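Local coordinates for protein phiAB6 tailspike (Unidentified phage, PDB 5JS4) that probably recognises and fragments the exopolysaccharide of Acinetobacter baumannii as a trimeric, beta-helical tailspike of the phage, at residues A[302-310]-A[364-372]; A[446-456]-A[470-481]. All coordinates share one frame; numbering follows the deposited sequence.

Interaction 1: A[302-310]-A[364-372]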
loop_
_atom_site.group_PDB
_atom_site.type_symbol
_atom_site.label_atom_id
_atom_site.label_comp_id
_atom_site.label_asym_id
_atom_site.label_seq_id
_atom_site.Cartn_x
_atom_site.Cartn_y
_atom_site.Cartn_z
ATOM N N CYS A 302 12.348 1.240 -25.499
ATOM C CA CYS A 302 12.811 0.629 -24.270
ATOM C C CYS A 302 12.888 -0.869 -24.527
ATOM O O CYS A 302 11.871 -1.566 -24.529
ATOM C CB CYS A 302 11.828 0.948 -23.146
ATOM S SG CYS A 302 12.184 0.143 -21.576
ATOM N N GLY A 303 14.100 -1.357 -24.773
ATOM C CA GLY A 303 14.298 -2.730 -25.223
ATOM C C GLY A 303 14.708 -3.678 -24.116
ATOM O O GLY A 303 14.929 -3.274 -22.975
ATOM N N LYS A 304 14.802 -4.959 -24.460
ATOM C CA LYS A 304 15.382 -5.937 -23.555
ATOM C C LYS A 304 16.896 -5.776 -23.579
ATOM O O LYS A 304 17.444 -5.012 -24.385
ATOM C CB LYS A 304 14.978 -7.362 -23.950
ATOM C CG LYS A 304 13.473 -7.577 -23.986
ATOM C CD LYS A 304 13.105 -9.023 -24.283
ATOM C CE LYS A 304 11.621 -9.166 -24.580
ATOM N NZ LYS A 304 11.291 -10.503 -25.146
ATOM N N VAL A 305 17.568 -6.495 -22.690
ATOM C CA VAL A 305 19.015 -6.401 -22.549
ATOM C C VAL A 305 19.642 -7.419 -23.498
ATOM O O VAL A 305 20.044 -8.511 -23.095
ATOM C CB VAL A 305 19.431 -6.612 -21.078
ATOM C CG1 VAL A 305 20.938 -6.481 -20.901
ATOM C CG2 VAL A 305 18.716 -5.597 -20.192
ATOM N N SER A 306 19.692 -7.050 -24.776
ATOM C CA SER A 306 20.232 -7.924 -25.815
ATOM C C SER A 306 20.665 -7.134 -27.048
ATOM O O SER A 306 20.139 -6.051 -27.327
ATOM C CB SER A 306 19.201 -8.985 -26.214
ATOM O OG SER A 306 18.129 -8.416 -26.948
ATOM N N GLU A 307 21.617 -7.699 -27.786
ATOM C CA GLU A 307 22.148 -7.071 -29.000
ATOM C C GLU A 307 21.058 -6.798 -30.035
ATOM O O GLU A 307 21.145 -5.823 -30.783
ATOM C CB GLU A 307 23.253 -7.936 -29.621
ATOM C CG GLU A 307 24.504 -8.080 -28.764
ATOM C CD GLU A 307 25.283 -6.786 -28.595
ATOM O OE1 GLU A 307 25.264 -5.933 -29.508
ATOM O OE2 GLU A 307 25.929 -6.624 -27.540
ATOM N N PHE A 308 20.039 -7.657 -30.073
ATOM C CA PHE A 308 18.904 -7.478 -30.975
ATOM C C PHE A 308 18.309 -6.080 -30.824
ATOM O O PHE A 308 18.063 -5.398 -31.817
ATOM C CB PHE A 308 17.829 -8.543 -30.721
ATOM C CG PHE A 308 16.591 -8.374 -31.562
ATOM C CD1 PHE A 308 16.535 -8.881 -32.852
ATOM C CD2 PHE A 308 15.479 -7.707 -31.063
ATOM C CE1 PHE A 308 15.395 -8.729 -33.627
ATOM C CE2 PHE A 308 14.339 -7.549 -31.833
ATOM C CZ PHE A 308 14.297 -8.061 -33.117
ATOM N N TYR A 309 18.093 -5.650 -29.585
ATOM C CA TYR A 309 17.490 -4.338 -29.342
ATOM C C TYR A 309 18.510 -3.200 -29.463
ATOM O O TYR A 309 18.162 -2.125 -29.951
ATOM C CB TYR A 309 16.701 -4.326 -28.015
ATOM C CG TYR A 309 15.488 -5.235 -28.117
ATOM C CD1 TYR A 309 14.369 -4.853 -28.859
ATOM C CD2 TYR A 309 15.486 -6.504 -27.541
ATOM C CE1 TYR A 309 13.277 -5.696 -29.000
ATOM C CE2 TYR A 309 14.394 -7.349 -27.668
ATOM C CZ TYR A 309 13.294 -6.945 -28.402
ATOM O OH TYR A 309 12.215 -7.792 -28.542
ATOM N N TYR A 310 19.767 -3.440 -29.084
ATOM C CA TYR A 310 20.806 -2.407 -29.236
ATOM C C TYR A 310 20.988 -2.027 -30.708
ATOM O O TYR A 310 21.204 -0.860 -31.032
ATOM C CB TYR A 310 22.172 -2.845 -28.684
ATOM C CG TYR A 310 22.179 -3.459 -27.300
ATOM C CD1 TYR A 310 21.230 -3.114 -26.340
ATOM C CD2 TYR A 310 23.171 -4.371 -26.943
ATOM C CE1 TYR A 310 21.251 -3.686 -25.077
ATOM C CE2 TYR A 310 23.200 -4.948 -25.686
ATOM C CZ TYR A 310 22.241 -4.601 -24.757
ATOM O OH TYR A 310 22.271 -5.171 -23.506
ATOM N N ILE A 364 11.243 10.049 -14.998
ATOM C CA ILE A 364 12.062 9.050 -15.666
ATOM C C ILE A 364 11.221 7.794 -15.778
ATOM O O ILE A 364 10.745 7.281 -14.769
ATOM C CB ILE A 364 13.356 8.760 -14.881
ATOM C CG1 ILE A 364 14.218 10.027 -14.807
ATOM C CG2 ILE A 364 14.124 7.617 -15.534
ATOM C CD1 ILE A 364 15.360 9.950 -13.815
ATOM N N ASP A 365 11.022 7.303 -16.999
ATOM C CA ASP A 365 10.224 6.095 -17.182
ATOM C C ASP A 365 10.518 5.354 -18.473
ATOM O O ASP A 365 10.872 5.953 -19.490
ATOM C CB ASP A 365 8.733 6.414 -17.106
ATOM C CG ASP A 365 8.291 7.376 -18.175
ATOM O OD1 ASP A 365 8.439 8.585 -17.961
ATOM O OD2 ASP A 365 7.779 6.924 -19.222
ATOM N N HIS A 366 10.346 4.038 -18.410
ATOM C CA HIS A 366 10.525 3.156 -19.558
ATOM C C HIS A 366 11.925 3.301 -20.124
ATOM O O HIS A 366 12.117 3.735 -21.263
ATOM C CB HIS A 366 9.447 3.417 -20.612
ATOM C CG HIS A 366 8.059 3.155 -20.118
ATOM N ND1 HIS A 366 7.398 1.969 -20.351
ATOM C CD2 HIS A 366 7.219 3.914 -19.376
ATOM C CE1 HIS A 366 6.204 2.016 -19.789
ATOM N NE2 HIS A 366 6.070 3.184 -19.190
ATOM N N ILE A 367 12.904 2.940 -19.298
ATOM C CA ILE A 367 14.300 2.954 -19.709
ATOM C C ILE A 367 14.973 1.614 -19.441
ATOM O O ILE A 367 14.574 0.859 -18.548
ATOM C CB ILE A 367 15.103 4.096 -19.039
ATOM C CG1 ILE A 367 15.218 3.898 -17.518
ATOM C CG2 ILE A 367 14.469 5.441 -19.371
ATOM C CD1 ILE A 367 16.172 4.865 -16.846
ATOM N N THR A 368 15.991 1.337 -20.246
ATOM C CA THR A 368 16.853 0.181 -20.071
ATOM C C THR A 368 18.286 0.681 -20.146
ATOM O O THR A 368 18.692 1.236 -21.166
ATOM C CB THR A 368 16.599 -0.865 -21.166
ATOM O OG1 THR A 368 15.222 -1.245 -21.139
ATOM C CG2 THR A 368 17.463 -2.102 -20.957
ATOM N N LEU A 369 19.036 0.497 -19.062
ATOM C CA LEU A 369 20.426 0.951 -18.989
ATOM C C LEU A 369 21.334 -0.230 -18.705
ATOM O O LEU A 369 21.038 -1.052 -17.837
ATOM C CB LEU A 369 20.601 2.020 -17.914
ATOM C CG LEU A 369 19.721 3.265 -18.063
ATOM C CD1 LEU A 369 19.995 4.243 -16.935
ATOM C CD2 LEU A 369 19.929 3.951 -19.404
ATOM N N ILE A 370 22.437 -0.299 -19.449
ATOM C CA ILE A 370 23.319 -1.465 -19.447
ATOM C C ILE A 370 24.769 -1.032 -19.226
ATOM O O ILE A 370 25.300 -0.211 -19.975
ATOM C CB ILE A 370 23.204 -2.256 -20.768
ATOM C CG1 ILE A 370 21.734 -2.523 -21.131
ATOM C CG2 ILE A 370 23.952 -3.578 -20.674
ATOM C CD1 ILE A 370 21.107 -1.483 -22.035
ATOM N N ASN A 371 25.402 -1.617 -18.210
ATOM C CA ASN A 371 26.757 -1.251 -17.776
ATOM C C ASN A 371 26.772 0.165 -17.184
ATOM O O ASN A 371 25.790 0.570 -16.564
ATOM C CB ASN A 371 27.793 -1.451 -18.900
ATOM C CG ASN A 371 27.804 -2.872 -19.434
ATOM O OD1 ASN A 371 27.718 -3.834 -18.669
ATOM N ND2 ASN A 371 27.913 -3.011 -20.748
ATOM N N PHE A 372 27.867 0.901 -17.374
ATOM C CA PHE A 372 28.129 2.183 -16.701
ATOM C C PHE A 372 28.532 1.986 -15.240
ATOM O O PHE A 372 28.301 0.931 -14.645
ATOM C CB PHE A 372 26.945 3.162 -16.777
ATOM C CG PHE A 372 26.590 3.594 -18.169
ATOM C CD1 PHE A 372 27.306 4.600 -18.807
ATOM C CD2 PHE A 372 25.515 3.019 -18.835
ATOM C CE1 PHE A 372 26.969 5.009 -20.087
ATOM C CE2 PHE A 372 25.174 3.423 -20.113
ATOM C CZ PHE A 372 25.901 4.418 -20.741
#
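T368 meets the loop 302-305 with both branches of its side chain. Its hydroxyl OG1 donates to the backbone carbonyl O of G303 at 2.8 Å, lying in the carbonyl plane with a C=O...OG1 angle of 152°. With chi1 at -57°, OG1 stands beside the T368 backbone N and CG2 anti to it, which brings CG2 to 3.8 Å from V305 CG2. C302 comes in at the corner of 364-372: its SG lies 3.4 Å from T368 OG1, and its CB is 3.4 Å from the backbone O of H366.

Farther along the strand the chemistry becomes apolar. V305 and I370 run past each other in opposite senses, with CG1 of V305 4.0 Å from CG1 of I370. Y310 and I370 come from opposite directions, I370 CD1 lying oblique to the phenol ring; Y310 CE1 is 3.8 Å from I370 CD1, Y310 OH 3.6 Å from I370 CG1. V305 and Y310 therefore both bear on one isoleucine, which with Y310 and N371 lines a pocket occupied by malonic acid, probably a crystallisation component.

The loop leads through S306, the N-cap, into helix 307-312, which within 302-310 meets strand 362-370 through Y310. R343 of strand 340-345 touches Y310 and I370, W391 of strand 381-393 touches T368, and N363 of a neighbouring subunit packs on C302.

Interaction 2: A[446-456]-A[470-481]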
loop_
_atom_site.group_PDB
_atom_site.type_symbol
_atom_site.label_atom_id
_atom_site.label_comp_id
_atom_site.label_asym_id
_atom_site.label_seq_id
_atom_site.Cartn_x
_atom_site.Cartn_y
_atom_site.Cartn_z
ATOM N N SER A 446 21.030 -10.757 -8.148
ATOM C CA SER A 446 22.489 -10.858 -8.214
ATOM C C SER A 446 23.166 -9.485 -8.180
ATOM O O SER A 446 23.997 -9.168 -9.028
ATOM C CB SER A 446 22.914 -11.652 -9.454
ATOM O OG SER A 446 22.378 -12.963 -9.417
ATOM N N MET A 447 22.780 -8.671 -7.201
ATOM C CA MET A 447 23.458 -7.405 -6.921
ATOM C C MET A 447 24.443 -7.637 -5.777
ATOM O O MET A 447 24.452 -8.707 -5.176
ATOM C CB MET A 447 22.447 -6.329 -6.517
ATOM C CG MET A 447 21.373 -6.029 -7.556
ATOM S SD MET A 447 21.988 -5.240 -9.056
ATOM C CE MET A 447 22.570 -3.666 -8.430
ATOM N N ASN A 448 25.267 -6.639 -5.474
ATOM C CA ASN A 448 26.142 -6.693 -4.296
ATOM C C ASN A 448 25.712 -5.709 -3.211
ATOM O O ASN A 448 26.467 -5.412 -2.286
ATOM C CB ASN A 448 27.598 -6.453 -4.701
ATOM C CG ASN A 448 28.266 -7.704 -5.239
ATOM O OD1 ASN A 448 27.884 -8.822 -4.893
ATOM N ND2 ASN A 448 29.271 -7.522 -6.088
ATOM N N GLY A 449 24.482 -5.221 -3.323
ATOM C CA GLY A 449 23.926 -4.290 -2.355
ATOM C C GLY A 449 22.554 -3.847 -2.811
ATOM O O GLY A 449 22.259 -3.871 -4.005
ATOM N N GLY A 450 21.715 -3.454 -1.858
ATOM C CA GLY A 450 20.362 -2.993 -2.158
ATOM C C GLY A 450 20.304 -1.482 -2.196
ATOM O O GLY A 450 21.013 -0.847 -2.982
ATOM N N ILE A 451 19.445 -0.912 -1.353
ATOM C CA ILE A 451 19.355 0.531 -1.174
ATOM C C ILE A 451 20.168 0.907 0.057
ATOM O O ILE A 451 19.926 0.386 1.147
ATOM C CB ILE A 451 17.894 0.982 -0.986
ATOM C CG1 ILE A 451 17.107 0.742 -2.277
ATOM C CG2 ILE A 451 17.820 2.455 -0.590
ATOM C CD1 ILE A 451 15.605 0.738 -2.093
ATOM N N LYS A 452 21.126 1.812 -0.128
ATOM C CA LYS A 452 21.963 2.305 0.957
ATOM C C LYS A 452 21.738 3.802 1.130
ATOM O O LYS A 452 21.665 4.542 0.150
ATOM C CB LYS A 452 23.437 2.017 0.669
ATOM C CG LYS A 452 24.384 2.401 1.796
ATOM C CD LYS A 452 25.829 2.122 1.417
ATOM C CE LYS A 452 26.778 2.518 2.533
ATOM N NZ LYS A 452 28.191 2.187 2.202
ATOM N N ALA A 453 21.618 4.233 2.383
ATOM C CA ALA A 453 21.440 5.643 2.715
ATOM C C ALA A 453 21.970 5.920 4.116
ATOM O O ALA A 453 22.103 5.002 4.924
ATOM C CB ALA A 453 19.971 6.027 2.620
ATOM N N ARG A 454 22.274 7.183 4.398
ATOM C CA ARG A 454 22.652 7.597 5.749
ATOM C C ARG A 454 21.439 7.648 6.672
ATOM O O ARG A 454 21.499 7.188 7.814
ATOM C CB ARG A 454 23.333 8.965 5.725
ATOM C CG ARG A 454 23.943 9.362 7.060
ATOM C CD ARG A 454 24.748 10.642 6.936
ATOM N NE ARG A 454 23.897 11.800 6.682
ATOM C CZ ARG A 454 24.343 13.035 6.464
ATOM N NH1 ARG A 454 25.649 13.293 6.461
ATOM N NH2 ARG A 454 23.482 14.020 6.247
ATOM N N THR A 455 20.352 8.228 6.165
ATOM C CA THR A 455 19.106 8.384 6.906
ATOM C C THR A 455 17.951 8.025 5.992
ATOM O O THR A 455 17.919 8.442 4.833
ATOM C CB THR A 455 18.911 9.841 7.371
ATOM O OG1 THR A 455 19.979 10.210 8.251
ATOM C CG2 THR A 455 17.571 10.040 8.087
ATOM N N VAL A 456 17.014 7.248 6.526
ATOM C CA VAL A 456 15.773 6.916 5.838
ATOM C C VAL A 456 14.635 7.224 6.804
ATOM O O VAL A 456 14.439 6.515 7.795
ATOM C CB VAL A 456 15.752 5.440 5.400
ATOM C CG1 VAL A 456 14.407 5.072 4.787
ATOM C CG2 VAL A 456 16.869 5.172 4.405
ATOM N N LYS A 470 25.872 -11.093 -6.290
ATOM C CA LYS A 470 26.837 -11.308 -7.372
ATOM C C LYS A 470 28.125 -11.946 -6.851
ATOM O O LYS A 470 28.523 -13.017 -7.319
ATOM C CB LYS A 470 27.145 -10.000 -8.107
ATOM C CG LYS A 470 27.790 -10.215 -9.467
ATOM C CD LYS A 470 27.768 -8.961 -10.326
ATOM C CE LYS A 470 28.277 -9.266 -11.728
ATOM N NZ LYS A 470 28.413 -8.049 -12.573
ATOM N N THR A 471 28.767 -11.280 -5.894
ATOM C CA THR A 471 29.960 -11.818 -5.221
ATOM C C THR A 471 29.884 -11.755 -3.691
ATOM O O THR A 471 30.583 -12.507 -3.012
ATOM C CB THR A 471 31.249 -11.102 -5.677
ATOM O OG1 THR A 471 31.169 -9.706 -5.370
ATOM C CG2 THR A 471 31.469 -11.289 -7.175
ATOM N N ALA A 472 29.052 -10.867 -3.146
ATOM C CA ALA A 472 28.858 -10.775 -1.697
ATOM C C ALA A 472 28.199 -12.038 -1.149
ATOM O O ALA A 472 27.556 -12.782 -1.888
ATOM C CB ALA A 472 28.023 -9.552 -1.351
ATOM N N THR A 473 28.376 -12.285 0.147
ATOM C CA THR A 473 27.789 -13.455 0.800
ATOM C C THR A 473 26.520 -13.107 1.578
ATOM O O THR A 473 25.605 -13.923 1.664
ATOM C CB THR A 473 28.792 -14.138 1.749
ATOM O OG1 THR A 473 29.301 -13.181 2.684
ATOM C CG2 THR A 473 29.946 -14.736 0.960
ATOM N N SER A 474 26.470 -11.899 2.139
ATOM C CA SER A 474 25.312 -11.448 2.914
ATOM C C SER A 474 25.143 -9.933 2.806
ATOM O O SER A 474 26.092 -9.189 3.018
ATOM C CB SER A 474 25.485 -11.848 4.382
ATOM O OG SER A 474 24.285 -11.676 5.112
ATOM N N LYS A 475 23.935 -9.482 2.467
ATOM C CA LYS A 475 23.634 -8.049 2.384
ATOM C C LYS A 475 22.190 -7.780 2.794
ATOM O O LYS A 475 21.293 -8.542 2.439
ATOM C CB LYS A 475 23.844 -7.523 0.956
ATOM C CG LYS A 475 25.292 -7.425 0.487
ATOM C CD LYS A 475 26.139 -6.458 1.309
ATOM C CE LYS A 475 25.651 -5.020 1.220
ATOM N NZ LYS A 475 26.540 -4.080 1.961
ATOM N N ASP A 476 21.971 -6.695 3.535
ATOM C CA ASP A 476 20.615 -6.230 3.832
ATOM C C ASP A 476 20.018 -5.587 2.584
ATOM O O ASP A 476 20.714 -4.884 1.853
ATOM C CB ASP A 476 20.614 -5.200 4.967
ATOM C CG ASP A 476 20.799 -5.824 6.341
ATOM O OD1 ASP A 476 20.253 -6.919 6.595
ATOM O OD2 ASP A 476 21.473 -5.197 7.182
ATOM N N TRP A 477 18.728 -5.813 2.345
ATOM C CA TRP A 477 18.049 -5.196 1.203
ATOM C C TRP A 477 18.000 -3.669 1.355
ATOM O O TRP A 477 18.047 -2.936 0.365
ATOM C CB TRP A 477 16.637 -5.777 1.030
ATOM C CG TRP A 477 15.665 -5.346 2.080
ATOM C CD1 TRP A 477 15.447 -5.935 3.290
ATOM C CD2 TRP A 477 14.783 -4.221 2.017
ATOM N NE1 TRP A 477 14.487 -5.246 3.987
ATOM C CE2 TRP A 477 14.063 -4.188 3.228
ATOM C CE3 TRP A 477 14.539 -3.233 1.056
ATOM C CZ2 TRP A 477 13.106 -3.209 3.501
ATOM C CZ3 TRP A 477 13.587 -2.263 1.330
ATOM C CH2 TRP A 477 12.886 -2.258 2.544
ATOM N N LEU A 478 17.898 -3.215 2.603
ATOM C CA LEU A 478 17.934 -1.802 2.956
ATOM C C LEU A 478 19.006 -1.616 4.018
ATOM O O LEU A 478 18.973 -2.265 5.069
ATOM C CB LEU A 478 16.575 -1.336 3.484
ATOM C CG LEU A 478 16.463 0.121 3.952
ATOM C CD1 LEU A 478 16.645 1.094 2.797
ATOM C CD2 LEU A 478 15.123 0.355 4.632
ATOM N N GLU A 479 19.940 -0.716 3.728
ATOM C CA GLU A 479 21.126 -0.489 4.535
ATOM C C GLU A 479 21.144 0.986 4.935
ATOM O O GLU A 479 21.385 1.853 4.100
ATOM C CB GLU A 479 22.341 -0.857 3.680
ATOM C CG GLU A 479 23.711 -0.646 4.291
ATOM C CD GLU A 479 24.828 -1.105 3.359
ATOM O OE1 GLU A 479 26.005 -0.858 3.680
ATOM O OE2 GLU A 479 24.540 -1.709 2.298
ATOM N N VAL A 480 20.853 1.268 6.202
ATOM C CA VAL A 480 20.841 2.640 6.712
ATOM C C VAL A 480 21.981 2.777 7.716
ATOM O O VAL A 480 22.011 2.074 8.723
ATOM C CB VAL A 480 19.492 2.997 7.370
ATOM C CG1 VAL A 480 19.443 4.480 7.727
ATOM C CG2 VAL A 480 18.334 2.637 6.444
ATOM N N THR A 481 22.916 3.682 7.436
ATOM C CA THR A 481 24.188 3.716 8.163
ATOM C C THR A 481 24.180 4.581 9.427
ATOM O O THR A 481 24.960 4.333 10.349
ATOM C CB THR A 481 25.343 4.182 7.252
ATOM O OG1 THR A 481 25.143 5.547 6.873
ATOM C CG2 THR A 481 25.440 3.311 6.005
HETATM O O HOH W 1 22.742 -3.422 0.708
HETATM O O HOH W 2 28.225 -0.911 1.702
#
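N448 reaches the turn at 470-472 with its side-chain amide, and OD1 accepts two backbone N-H groups there. T471 N donates at 2.8 Å in the amide plane, on a lone pair, with a nearly straight N-H...O angle of 172°. A472 N donates to the same OD1 at 2.9 Å but from 45° out of that plane. The amide's ND2 makes a weak bond to T471 OG1 and a further one to the backbone O of D424. Beside it, K470 N donates to M447 O.

Strands 451-453 and 478-480 pair in parallel, the N-to-C directions of these short segments differing by 9°. I451 N donates to W477 O, E479 N to I451 O at 2.8 Å, A453 N to E479 O, and T481 N to A453 O. G450 N gives its hydrogen to a water that in turn donates to D476 O and E479 OE2.

E479, extended, slants across K452, its CD 3.9 Å from CG and CD of the lysine. Within its own segment, E479 OE2 takes a salt bridge from K475 NZ at 3.1 Å, entering from above the carboxylate plane; from outside, H426 NE2 bonds it too. E479 OE1 is 4.0 Å from K452 NZ, the gap being spanned by a second water. On the face bearing I451 and A453, I451 CG2 packs on L478 CD1 at 3.8 Å, and V456, from the next strand 455-457, brings CG2 to 3.6 Å from V480 CG2.

E479 thus shares its oxygens among K475, H426 and two waters, so this face of the beta-helix pairing is polar and hydrated, the other apolar.

Both interactions belong to the same parallel beta-helix, in series along the chain, with centres about 24 Å apart and nearest atoms about 7 Å apart. Interaction 1 is the more buried: six of its nine touching residues are buried and none is exposed, and a neighbouring subunit packs against C302 and H366. It sets a loop and helix against a strand, with 320 Å² covered and one direct hydrogen bond. Interaction 2 covers 861 Å² and is only partly buried, with no other chain touching it. Here successive turns are joined by a backbone ladder, supplemented by an asparagine amide and waters, with charged side chains along one face, whereas interaction 1 relies mainly on apolar side-chain contact.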